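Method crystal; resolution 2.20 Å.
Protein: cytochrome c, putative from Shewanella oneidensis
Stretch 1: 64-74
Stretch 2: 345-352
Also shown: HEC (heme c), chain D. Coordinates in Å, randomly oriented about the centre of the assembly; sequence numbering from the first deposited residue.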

# COMPACT_ATOMS: atom_id res chain seq x y z
N CYS A 64 5.97 -6.92 6.51
CA CYS A 64 6.94 -7.94 6.11
C CYS A 64 8.33 -7.43 5.86
O CYS A 64 9.26 -8.22 5.61
N VAL A 65 8.50 -6.10 5.88
CA VAL A 65 9.84 -5.49 5.80
C VAL A 65 10.33 -5.27 4.36
O VAL A 65 10.46 -4.13 3.91
N ALA A 66 10.63 -6.34 3.64
CA ALA A 66 11.27 -6.15 2.37
C ALA A 66 11.22 -7.41 1.58
O ALA A 66 11.34 -8.57 2.09
N ILE A 67 11.06 -7.16 0.28
CA ILE A 67 10.95 -8.21 -0.73
C ILE A 67 12.14 -9.15 -0.94
O ILE A 67 11.92 -10.35 -1.25
N SER A 68 13.39 -8.63 -0.85
CA SER A 68 14.58 -9.43 -1.21
C SER A 68 14.77 -10.61 -0.29
O SER A 68 14.58 -10.50 0.94
N SER A 69 15.05 -11.75 -0.95
CA SER A 69 15.16 -13.06 -0.36
C SER A 69 13.80 -13.66 -0.04
O SER A 69 13.70 -14.83 0.35
N ASN A 70 12.72 -12.87 -0.19
CA ASN A 70 11.38 -13.40 0.06
C ASN A 70 10.50 -13.42 -1.17
O ASN A 70 9.31 -13.73 -1.04
N GLU A 71 11.10 -13.13 -2.34
CA GLU A 71 10.30 -12.85 -3.52
C GLU A 71 9.13 -13.83 -3.81
O GLU A 71 8.06 -13.35 -4.19
N PRO A 72 9.32 -15.16 -3.71
CA PRO A 72 8.25 -16.12 -4.06
C PRO A 72 6.93 -15.97 -3.31
O PRO A 72 5.85 -16.31 -3.86
N ARG A 73 7.00 -15.51 -2.07
CA ARG A 73 5.83 -15.14 -1.34
C ARG A 73 5.33 -13.75 -1.82
O ARG A 73 4.16 -13.55 -1.87
N CYS A 74 6.17 -12.81 -2.19
CA CYS A 74 5.65 -11.45 -2.43
C CYS A 74 5.11 -11.21 -3.82
O CYS A 74 4.16 -10.42 -4.02
N PHE A 345 18.42 -0.69 9.71
CA PHE A 345 17.45 -1.80 9.67
C PHE A 345 17.89 -2.87 8.71
O PHE A 345 18.45 -2.56 7.63
N ILE A 346 17.64 -4.11 9.08
CA ILE A 346 17.99 -5.28 8.33
C ILE A 346 16.82 -5.76 7.54
O ILE A 346 15.71 -5.63 8.02
N THR A 347 17.08 -6.33 6.36
CA THR A 347 16.08 -6.88 5.51
C THR A 347 16.28 -8.36 5.62
O THR A 347 17.17 -8.88 4.96
N PRO A 348 15.52 -9.05 6.45
CA PRO A 348 15.82 -10.45 6.74
C PRO A 348 15.09 -11.40 5.80
O PRO A 348 14.11 -11.02 5.22
N LYS A 349 15.60 -12.62 5.69
CA LYS A 349 14.90 -13.64 4.99
C LYS A 349 13.86 -14.28 5.94
O LYS A 349 14.21 -14.84 6.97
N THR A 350 12.57 -14.16 5.63
CA THR A 350 11.58 -14.79 6.46
C THR A 350 11.08 -15.99 5.75
O THR A 350 10.79 -17.00 6.37
N TYR A 351 10.99 -15.90 4.44
CA TYR A 351 10.40 -16.97 3.64
C TYR A 351 11.47 -17.97 3.17
O TYR A 351 12.59 -17.58 2.85
N GLY A 352 11.11 -19.24 3.07
CA GLY A 352 11.95 -20.21 2.35
C GLY A 352 13.12 -20.81 3.18
O GLY A 352 13.19 -20.62 4.40

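Packing of 64-74 against 345-352, two segments of one chain of a putative cytochrome c that bury 552 Å² between them. Asn 70, chi1 m (-51°), is the polar hub. Its CA-to-CB bond points sideways, but the amide end comes nearer the second stretch and hydrogen-bonds to Pro 348, Thr 350 and Tyr 351 there, skipping Lys 349. OD1 accepts from two successive backbone amides, Thr 350 N to Asn 70 OD1 at 2.9 Å and Tyr 351 N to Asn 70 OD1 at 3.0 Å, the latter almost straight at 174°; Thr 350 OG1, brought close by a p rotamer, adds a weak bond to Asn 70 OD1 at 3.3 Å. On the donor side, Asn 70 ND2 gives a hydrogen bond to Ala 66 O at 2.8 Å and a weak one, though straight, to Pro 348 O at 3.3 Å. The carboxamide thus ties its own loop to the second stretch through both of its polar atoms. Water 1 doubles this link, donating to Ala 66 O at 3.0 Å and to Pro 348 O at 2.5 Å, so these two carbonyls share both the amide and the water; more acceptors lie within its reach than it has protons.

A type II turn from Ile 67 to Asn 70, with Asn 70 N bonded to Ile 67 O at 2.8 Å, sets up the next contacts. Ser 69 (p) points toward the second stretch, yet its hydroxyl is spent locally, Ser 69 OG donating to Ser 68 O at a very short 2.3 Å; across the gap Ser 69 OG merely packs on Lys 349 CB at 3.4 Å. The carbonyl of Ser 69 is satisfied by Lys 349, whose chain runs t, t, t and then turns p at chi4 (79°), placing NZ 3.0 Å from Ser 69 O. Ser 68 OG finds its partner elsewhere in the structure.

Apolar contacts flank the polar centre. Val 65 (t) points inward, its CG1 3.9 Å from Pro 348 CD, and Ala 66 CB meets Thr 347 CG2 at 3.8 Å, Thr 347 being p. Tyr 351 (t), the residue most covered, points toward the first stretch: Arg 73 CB lies over one ring face in a CH-pi contact, 4.2 Å from the ring centroid, while Pro 72 CB approaches Tyr 351 CE2 obliquely at 3.6 Å. The far end of Arg 73 leads away.

Ile 67 points away from the second stretch and serves the heme, with Ile 67 CD1 3.4 Å from HEC C1B; Cys 74 SG is covalently bonded to HEC CAB at 2.1 Å.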

# COMPACT_ATOMS: atom_id res chain seq x y z
CB CYS A 64 6.37 -8.85 4.96
SG CYS A 64 4.91 -9.90 5.54
CB VAL A 65 10.92 -6.24 6.64
CG1 VAL A 65 12.25 -5.42 6.66
CG2 VAL A 65 10.44 -6.41 8.11
CB ALA A 66 12.73 -5.74 2.50
CB ILE A 67 10.51 -7.48 -2.03
CG1 ILE A 67 9.10 -7.87 -2.25
CG2 ILE A 67 11.49 -7.49 -3.25
CD1 ILE A 67 8.24 -6.82 -1.71
CB SER A 68 15.84 -8.61 -1.26
OG SER A 68 15.98 -7.92 -0.05
CB SER A 69 16.13 -13.04 0.85
OG SER A 69 15.52 -12.37 1.94
CB ASN A 70 10.63 -12.59 1.17
CG ASN A 70 11.47 -12.45 2.37
OD1 ASN A 70 11.88 -13.47 2.89
ND2 ASN A 70 11.92 -11.20 2.72
CB GLU A 71 11.18 -12.58 -4.74
CG GLU A 71 12.02 -11.32 -4.56
CD GLU A 71 13.45 -11.63 -4.08
OE1 GLU A 71 13.66 -12.51 -3.21
OE2 GLU A 71 14.38 -11.01 -4.60
CB PRO A 72 8.86 -17.50 -3.74
CG PRO A 72 10.31 -17.33 -3.89
CD PRO A 72 10.60 -15.86 -3.41
CB ARG A 73 6.02 -15.20 0.21
CG ARG A 73 4.74 -15.72 0.99
CD ARG A 73 4.46 -14.98 2.40
NE ARG A 73 3.11 -15.21 3.01
CZ ARG A 73 2.61 -14.53 4.09
NH1 ARG A 73 1.40 -14.82 4.55
NH2 ARG A 73 3.30 -13.57 4.69
CB CYS A 74 6.68 -10.41 -1.99
SG CYS A 74 7.44 -11.03 -0.43
CB PHE A 345 16.04 -1.25 9.29
CG PHE A 345 15.36 -0.56 10.45
CD1 PHE A 345 15.02 0.80 10.38
CD2 PHE A 345 15.04 -1.27 11.60
CE1 PHE A 345 14.42 1.42 11.43
CE2 PHE A 345 14.39 -0.65 12.68
CZ PHE A 345 14.11 0.70 12.58
CB ILE A 346 18.34 -6.38 9.30
CG1 ILE A 346 19.65 -5.98 10.00
CG2 ILE A 346 18.31 -7.81 8.60
CD1 ILE A 346 20.03 -6.98 11.15
CB THR A 347 16.31 -6.44 4.03
OG1 THR A 347 17.67 -6.74 3.68
CG2 THR A 347 16.21 -4.91 3.86
CB PRO A 348 15.32 -10.63 8.16
CG PRO A 348 14.13 -9.80 8.16
CD PRO A 348 14.41 -8.57 7.28
CB LYS A 349 15.93 -14.69 4.44
CG LYS A 349 15.25 -15.92 3.71
CD LYS A 349 16.39 -16.77 3.07
CE LYS A 349 15.91 -17.73 2.02
NZ LYS A 349 15.66 -17.09 0.73
CB THR A 350 10.38 -13.86 6.73
OG1 THR A 350 9.83 -13.43 5.48
CG2 THR A 350 10.76 -12.58 7.56
CB TYR A 351 9.69 -16.38 2.40
CG TYR A 351 9.11 -17.47 1.55
CD1 TYR A 351 7.98 -18.16 2.00
CD2 TYR A 351 9.72 -17.89 0.34
CE1 TYR A 351 7.43 -19.21 1.26
CE2 TYR A 351 9.18 -18.93 -0.43
CZ TYR A 351 8.03 -19.58 0.04
OH TYR A 351 7.42 -20.62 -0.65
FE HEC D . 3.37 -5.94 -0.65
CHA HEC D . 3.45 -2.49 -1.30
CHB HEC D . 6.41 -5.68 0.96
CHC HEC D . 3.48 -9.33 -0.22
CHD HEC D . 0.30 -6.23 -2.07
NA HEC D . 4.71 -4.36 -0.19
C1A HEC D . 4.54 -3.01 -0.57
C2A HEC D . 5.70 -2.27 -0.06
C3A HEC D . 6.54 -3.15 0.56
C4A HEC D . 5.92 -4.48 0.48
CMA HEC D . 7.92 -2.76 1.26
CAA HEC D . 5.90 -0.72 -0.21
CBA HEC D . 5.60 0.00 1.14
CGA HEC D . 4.22 -0.43 1.70
O1A HEC D . 4.21 -1.25 2.67
O2A HEC D . 3.07 -0.04 1.22
NB HEC D . 4.67 -7.28 0.19
C1B HEC D . 5.91 -6.93 0.76
C2B HEC D . 6.61 -8.14 1.16
C3B HEC D . 5.76 -9.16 0.86
C4B HEC D . 4.55 -8.61 0.23
CMB HEC D . 8.01 -8.14 1.85
CAB HEC D . 5.98 -10.68 1.04
CBB HEC D . 6.67 -11.19 2.12
NC HEC D . 2.05 -7.58 -1.05
C1C HEC D . 2.31 -8.89 -0.79
C2C HEC D . 1.18 -9.67 -1.20
C3C HEC D . 0.24 -8.79 -1.70
C4C HEC D . 0.82 -7.45 -1.63
CMC HEC D . 1.15 -11.22 -1.05
CAC HEC D . -1.19 -9.12 -2.28
CBC HEC D . -2.20 -9.77 -1.61
ND HEC D . 2.04 -4.55 -1.53
C1D HEC D . 0.88 -4.99 -2.15
C2D HEC D . 0.35 -3.80 -2.86
C3D HEC D . 1.31 -2.63 -2.64
C4D HEC D . 2.34 -3.19 -1.80
CMD HEC D . -0.94 -3.76 -3.69
CAD HEC D . 1.17 -1.14 -3.15
CBD HEC D . 0.39 -0.38 -2.07
CGD HEC D . -0.05 1.04 -2.48
O1D HEC D . -1.10 1.44 -1.93
O2D HEC D . 0.58 1.85 -3.28
O HOH W 1 13.81 -9.01 3.81